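Probable hydrolase (Pseudomonas aeruginosa, PDB 7AL6) is of unknown function but has an alpha/beta hydrolase fold and is probably a hydrolase, perhaps a lipolytic enzyme. Local coordinates at residues R9-A18 with H63-E71. Residues are numbered along the deposited sequence; the frame is centred on the assembly and turned at random.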
ATOM      1  N   ARG A   9     -11.207 -15.989  -0.826  1.00 23.71           N
ATOM      2  CA  ARG A   9     -10.055 -15.086  -0.914  1.00 24.29           C
ATOM      3  C   ARG A   9      -8.877 -15.914  -0.414  1.00 32.97           C
ATOM      4  O   ARG A   9      -9.068 -16.608   0.578  1.00 33.29           O
ATOM      5  CB  ARG A   9     -10.146 -13.899   0.039  1.00 33.35           C
ATOM      6  CG  ARG A   9     -11.335 -12.996  -0.181  1.00 38.58           C
ATOM      7  CD  ARG A   9     -11.343 -12.511  -1.596  1.00 35.50           C
ATOM      8  NE  ARG A   9     -10.516 -11.361  -1.866  1.00 35.13           N
ATOM      9  CZ  ARG A   9     -10.435 -10.789  -3.056  1.00 29.45           C
ATOM     10  NH1 ARG A   9     -11.122 -11.276  -4.061  1.00 33.49           N
ATOM     11  NH2 ARG A   9      -9.681  -9.736  -3.238  1.00 36.37           N
ATOM     12  N   ILE A  10      -7.748 -15.917  -1.102  1.00 30.72           N
ATOM     13  CA  ILE A  10      -6.541 -16.634  -0.627  1.00 28.37           C
ATOM     14  C   ILE A  10      -5.545 -15.546  -0.264  1.00 28.79           C
ATOM     15  O   ILE A  10      -5.175 -14.784  -1.130  1.00 30.84           O
ATOM     16  CB  ILE A  10      -6.014 -17.632  -1.664  1.00 26.96           C
ATOM     17  CG1 ILE A  10      -7.105 -18.601  -2.108  1.00 30.49           C
ATOM     18  CG2 ILE A  10      -4.796 -18.351  -1.119  1.00 27.11           C
ATOM     19  CD1 ILE A  10      -6.715 -19.513  -3.218  1.00 31.47           C
ATOM     20  N   SER A  11      -5.147 -15.498   0.991  1.00 27.09           N
ATOM     21  CA  SER A  11      -4.281 -14.435   1.500  1.00 30.24           C
ATOM     22  C   SER A  11      -2.831 -14.860   1.343  1.00 27.91           C
ATOM     23  O   SER A  11      -2.385 -15.815   1.993  1.00 26.09           O
ATOM     24  CB  SER A  11      -4.558 -14.131   2.971  1.00 31.77           C
ATOM     25  OG  SER A  11      -5.815 -13.501   3.073  1.00 35.07           O
ATOM     26  N   LEU A  12      -2.105 -14.160   0.487  1.00 27.04           N
ATOM     27  CA  LEU A  12      -0.672 -14.288   0.368  1.00 30.16           C
ATOM     28  C   LEU A  12      -0.007 -13.140   1.109  1.00 31.94           C
ATOM     29  O   LEU A  12      -0.650 -12.154   1.458  1.00 28.82           O
ATOM     30  CB  LEU A  12      -0.266 -14.283  -1.106  1.00 25.95           C
ATOM     31  CG  LEU A  12      -1.045 -15.242  -2.024  1.00 25.05           C
ATOM     32  CD1 LEU A  12      -0.399 -15.249  -3.444  1.00 28.67           C
ATOM     33  CD2 LEU A  12      -1.123 -16.640  -1.481  1.00 31.85           C
ATOM     34  N   PRO A  13       1.293 -13.242   1.379  1.00 26.68           N
ATOM     35  CA  PRO A  13       1.963 -12.173   2.128  1.00 30.47           C
ATOM     36  C   PRO A  13       1.867 -10.839   1.450  1.00 29.39           C
ATOM     37  O   PRO A  13       1.718  -9.814   2.112  1.00 32.69           O
ATOM     38  CB  PRO A  13       3.426 -12.665   2.226  1.00 30.94           C
ATOM     39  CG  PRO A  13       3.330 -14.183   2.086  1.00 34.01           C
ATOM     40  CD  PRO A  13       2.133 -14.442   1.179  1.00 29.29           C
ATOM     41  N   HIS A  14       1.876 -10.806   0.128  1.00 27.08           N
ATOM     42  CA  HIS A  14       1.962  -9.551  -0.593  1.00 26.25           C
ATOM     43  C   HIS A  14       0.712  -9.178  -1.368  1.00 25.13           C
ATOM     44  O   HIS A  14       0.691  -8.111  -1.994  1.00 30.01           O
ATOM     45  CB  HIS A  14       3.127  -9.644  -1.598  1.00 28.11           C
ATOM     46  CG  HIS A  14       2.983 -10.783  -2.562  1.00 31.25           C
ATOM     47  ND1 HIS A  14       3.053 -12.106  -2.168  1.00 29.91           N
ATOM     48  CD2 HIS A  14       2.754 -10.802  -3.902  1.00 30.42           C
ATOM     49  CE1 HIS A  14       2.876 -12.887  -3.222  1.00 33.59           C
ATOM     50  NE2 HIS A  14       2.708 -12.118  -4.288  1.00 26.32           N
ATOM     51  N   ILE A  15      -0.238 -10.077  -1.494  1.00 25.49           N
ATOM     52  CA  ILE A  15      -1.456  -9.817  -2.298  1.00 22.16           C
ATOM     53  C   ILE A  15      -2.541 -10.782  -1.858  1.00 22.63           C
ATOM     54  O   ILE A  15      -2.228 -11.844  -1.384  1.00 24.57           O
ATOM     55  CB  ILE A  15      -1.137  -9.975  -3.797  1.00 24.09           C
ATOM     56  CG1 ILE A  15      -2.178  -9.326  -4.704  1.00 28.51           C
ATOM     57  CG2 ILE A  15      -0.939 -11.432  -4.134  1.00 23.98           C
ATOM     58  CD1 ILE A  15      -1.762  -9.194  -6.143  1.00 29.68           C
ATOM     59  N   GLU A  16      -3.776 -10.421  -2.103  1.00 25.39           N
ATOM     60  CA  GLU A  16      -4.934 -11.264  -1.812  1.00 21.83           C
ATOM     61  C   GLU A  16      -5.536 -11.686  -3.151  1.00 20.87           C
ATOM     62  O   GLU A  16      -5.863 -10.819  -3.915  1.00 22.96           O
ATOM     63  CB  GLU A  16      -5.894 -10.461  -0.968  1.00 29.78           C
ATOM     64  CG  GLU A  16      -6.800 -11.319  -0.178  1.00 36.86           C
ATOM     65  CD  GLU A  16      -7.748 -10.479   0.631  1.00 49.21           C
ATOM     66  OE1 GLU A  16      -7.382 -10.088   1.719  1.00 34.59           O
ATOM     67  OE2 GLU A  16      -8.822 -10.218   0.115  1.00 39.64           O
ATOM     68  N   LEU A  17      -5.705 -12.970  -3.405  1.00 22.42           N
ATOM     69  CA  LEU A  17      -6.240 -13.449  -4.690  1.00 25.52           C
ATOM     70  C   LEU A  17      -7.595 -14.089  -4.466  1.00 26.46           C
ATOM     71  O   LEU A  17      -7.886 -14.466  -3.367  1.00 29.21           O
ATOM     72  CB  LEU A  17      -5.298 -14.477  -5.315  1.00 23.29           C
ATOM     73  CG  LEU A  17      -3.879 -14.016  -5.588  1.00 25.42           C
ATOM     74  CD1 LEU A  17      -3.067 -15.155  -6.143  1.00 26.20           C
ATOM     75  CD2 LEU A  17      -3.861 -12.831  -6.519  1.00 21.23           C
ATOM     76  N   ALA A  18      -8.394 -14.122  -5.502  1.00 20.51           N
ATOM     77  CA  ALA A  18      -9.672 -14.813  -5.480  1.00 23.25           C
ATOM     78  C   ALA A  18      -9.562 -16.151  -6.195  1.00 25.51           C
ATOM     79  O   ALA A  18      -8.784 -16.303  -7.146  1.00 21.33           O
ATOM     80  CB  ALA A  18     -10.753 -13.960  -6.157  1.00 22.36           C
ATOM     81  N   HIS A  63      -6.675  -9.603 -12.438  1.00 27.52           N
ATOM     82  CA  HIS A  63      -7.695 -10.286 -13.264  1.00 20.43           C
ATOM     83  C   HIS A  63      -8.882 -10.714 -12.400  1.00 23.43           C
ATOM     84  O   HIS A  63      -8.718 -10.839 -11.222  1.00 19.80           O
ATOM     85  CB  HIS A  63      -7.135 -11.536 -13.945  1.00 24.48           C
ATOM     86  CG  HIS A  63      -6.054 -11.325 -14.946  1.00 21.23           C
ATOM     87  ND1 HIS A  63      -4.801 -10.965 -14.606  1.00 19.86           N
ATOM     88  CD2 HIS A  63      -6.031 -11.503 -16.274  1.00 26.34           C
ATOM     89  CE1 HIS A  63      -4.065 -10.889 -15.672  1.00 24.98           C
ATOM     90  NE2 HIS A  63      -4.785 -11.211 -16.694  1.00 22.22           N
ATOM     91  N   GLY A  64     -10.045 -10.879 -13.007  1.00 20.26           N
ATOM     92  CA  GLY A  64     -11.235 -11.399 -12.329  1.00 25.04           C
ATOM     93  C   GLY A  64     -11.528 -10.622 -11.067  1.00 24.90           C
ATOM     94  O   GLY A  64     -11.648  -9.422 -11.105  1.00 22.60           O
ATOM     95  N   HIS A  65     -11.593 -11.330  -9.966  1.00 22.17           N
ATOM     96  CA  HIS A  65     -11.845 -10.692  -8.665  1.00 22.15           C
ATOM     97  C   HIS A  65     -10.608 -10.640  -7.760  1.00 27.29           C
ATOM     98  O   HIS A  65     -10.719 -10.263  -6.576  1.00 23.34           O
ATOM     99  CB  HIS A  65     -13.015 -11.410  -7.971  1.00 25.51           C
ATOM    100  CG  HIS A  65     -14.337 -11.171  -8.655  1.00 25.24           C
ATOM    101  ND1 HIS A  65     -15.470 -11.906  -8.390  1.00 29.95           N
ATOM    102  CD2 HIS A  65     -14.679 -10.291  -9.628  1.00 21.62           C
ATOM    103  CE1 HIS A  65     -16.458 -11.474  -9.158  1.00 28.66           C
ATOM    104  NE2 HIS A  65     -16.001 -10.497  -9.922  1.00 25.74           N
ATOM    105  N   SER A  66      -9.428 -10.979  -8.280  1.00 24.93           N
ATOM    106  CA  SER A  66      -8.215 -10.906  -7.473  1.00 24.78           C
ATOM    107  C   SER A  66      -7.784  -9.450  -7.332  1.00 20.73           C
ATOM    108  O   SER A  66      -8.028  -8.627  -8.203  1.00 23.17           O
ATOM    109  CB  SER A  66      -7.080 -11.745  -8.102  1.00 17.38           C
ATOM    110  OG  SER A  66      -7.241 -13.113  -7.742  1.00 22.18           O
ATOM    111  N   ALA A  67      -7.065  -9.154  -6.265  1.00 25.19           N
ATOM    112  CA  ALA A  67      -6.568  -7.799  -6.118  1.00 20.59           C
ATOM    113  C   ALA A  67      -5.595  -7.451  -7.234  1.00 24.05           C
ATOM    114  O   ALA A  67      -4.929  -8.321  -7.800  1.00 23.96           O
ATOM    115  CB  ALA A  67      -5.890  -7.651  -4.760  1.00 25.22           C
ATOM    116  N   HIS A  68      -5.535  -6.160  -7.554  1.00 24.06           N
ATOM    117  CA  HIS A  68      -4.412  -5.596  -8.282  1.00 25.52           C
ATOM    118  C   HIS A  68      -3.165  -5.596  -7.400  1.00 25.08           C
ATOM    119  O   HIS A  68      -3.239  -5.473  -6.178  1.00 30.80           O
ATOM    120  CB  HIS A  68      -4.709  -4.157  -8.724  1.00 24.30           C
ATOM    121  CG  HIS A  68      -5.911  -4.026  -9.580  1.00 34.78           C
ATOM    122  ND1 HIS A  68      -6.105  -4.794 -10.707  1.00 32.69           N
ATOM    123  CD2 HIS A  68      -7.014  -3.253  -9.449  1.00 32.75           C
ATOM    124  CE1 HIS A  68      -7.267  -4.484 -11.247  1.00 37.69           C
ATOM    125  NE2 HIS A  68      -7.837  -3.556 -10.501  1.00 33.20           N
ATOM    126  N   ARG A  69      -2.012  -5.742  -8.032  1.00 27.39           N
ATOM    127  CA  ARG A  69      -0.751  -5.671  -7.305  1.00 27.61           C
ATOM    128  C   ARG A  69      -0.540  -4.273  -6.727  1.00 28.77           C
ATOM    129  O   ARG A  69      -1.047  -3.279  -7.251  1.00 24.96           O
ATOM    130  CB  ARG A  69       0.424  -5.991  -8.230  1.00 26.45           C
ATOM    131  CG  ARG A  69       0.417  -7.405  -8.847  1.00 28.06           C
ATOM    132  CD  ARG A  69       1.822  -7.765  -9.366  1.00 29.22           C
ATOM    133  NE  ARG A  69       1.835  -9.031 -10.078  1.00 27.81           N
ATOM    134  CZ  ARG A  69       1.654 -10.210  -9.492  1.00 27.40           C
ATOM    135  NH1 ARG A  69       1.468 -10.280  -8.191  1.00 27.20           N
ATOM    136  NH2 ARG A  69       1.674 -11.318 -10.214  1.00 27.53           N
ATOM    137  N   ALA A  70       0.254  -4.203  -5.662  1.00 27.41           N
ATOM    138  CA  ALA A  70       0.618  -2.919  -5.071  1.00 32.21           C
ATOM    139  C   ALA A  70       1.363  -2.038  -6.072  1.00 38.17           C
ATOM    140  O   ALA A  70       1.844  -2.489  -7.123  1.00 31.00           O
ATOM    141  CB  ALA A  70       1.469  -3.132  -3.818  1.00 33.38           C
ATOM    142  N   GLU A  71       1.437  -0.748  -5.736  1.00 34.06           N
ATOM    143  CA  GLU A  71       2.082   0.241  -6.595  1.00 33.31           C
ATOM    144  C   GLU A  71       3.510  -0.168  -6.943  1.00 26.54           C
ATOM    145  O   GLU A  71       4.259  -0.624  -6.073  1.00 29.65           O
ATOM    146  CB  GLU A  71       2.148   1.579  -5.854  1.00 46.37           C
ATOM    147  CG  GLU A  71       0.840   2.189  -5.488  1.00 65.38           C
ATOM    148  CD  GLU A  71       0.427   3.252  -6.478  1.00 72.49           C
ATOM    149  OE1 GLU A  71      -0.188   4.252  -6.047  1.00 92.94           O
ATOM    150  OE2 GLU A  71       0.727   3.091  -7.684  1.00 67.44           O
TER
HETATM  151  O   HOH W   1       1.574  -6.468  -4.439  1.00 28.23           O
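Ser66 OG accepts a hydrogen bond from Ala18 N at 2.7 Å. It lies beside its own backbone N (chi1 -82°), against CB and CD2 of Leu17, and in turn donates to the carbonyl Asp59 O. One residue on, Ala67 N donates to Glu16 O at 3.1 Å, nearly in line with the C=O bond. These two bonds fasten the loop 63-71 to strand 16-22 of the antiparallel hairpin at the start of the central sheet. Arg9 makes the third bond. Its chain turns about the CB-CG and CG-CD bonds, and NH1 gives His65 O a straight bond of 2.7 Å (170°). The oxygen lies in the guanidinium plane, but the donor stands 39° above the carbonyl plane. NE of Arg9 is taken by Glu16 OE2 in a salt bridge of 2.8 Å, while Glu16 OE1 pairs with Arg200 of a second subunit. At the other end Ile15 CD1 packs on Arg69 CG at 3.9 Å. A water links His14 O to Ala70 N. The polar ends of His14 and Arg69 both go to Asp83, on helix 77-91. The loop is thus held by one backbone-to-backbone bond and two that pair a side chain with a backbone group, and the Arg9-Glu16 pair links this attachment to the subunit interface.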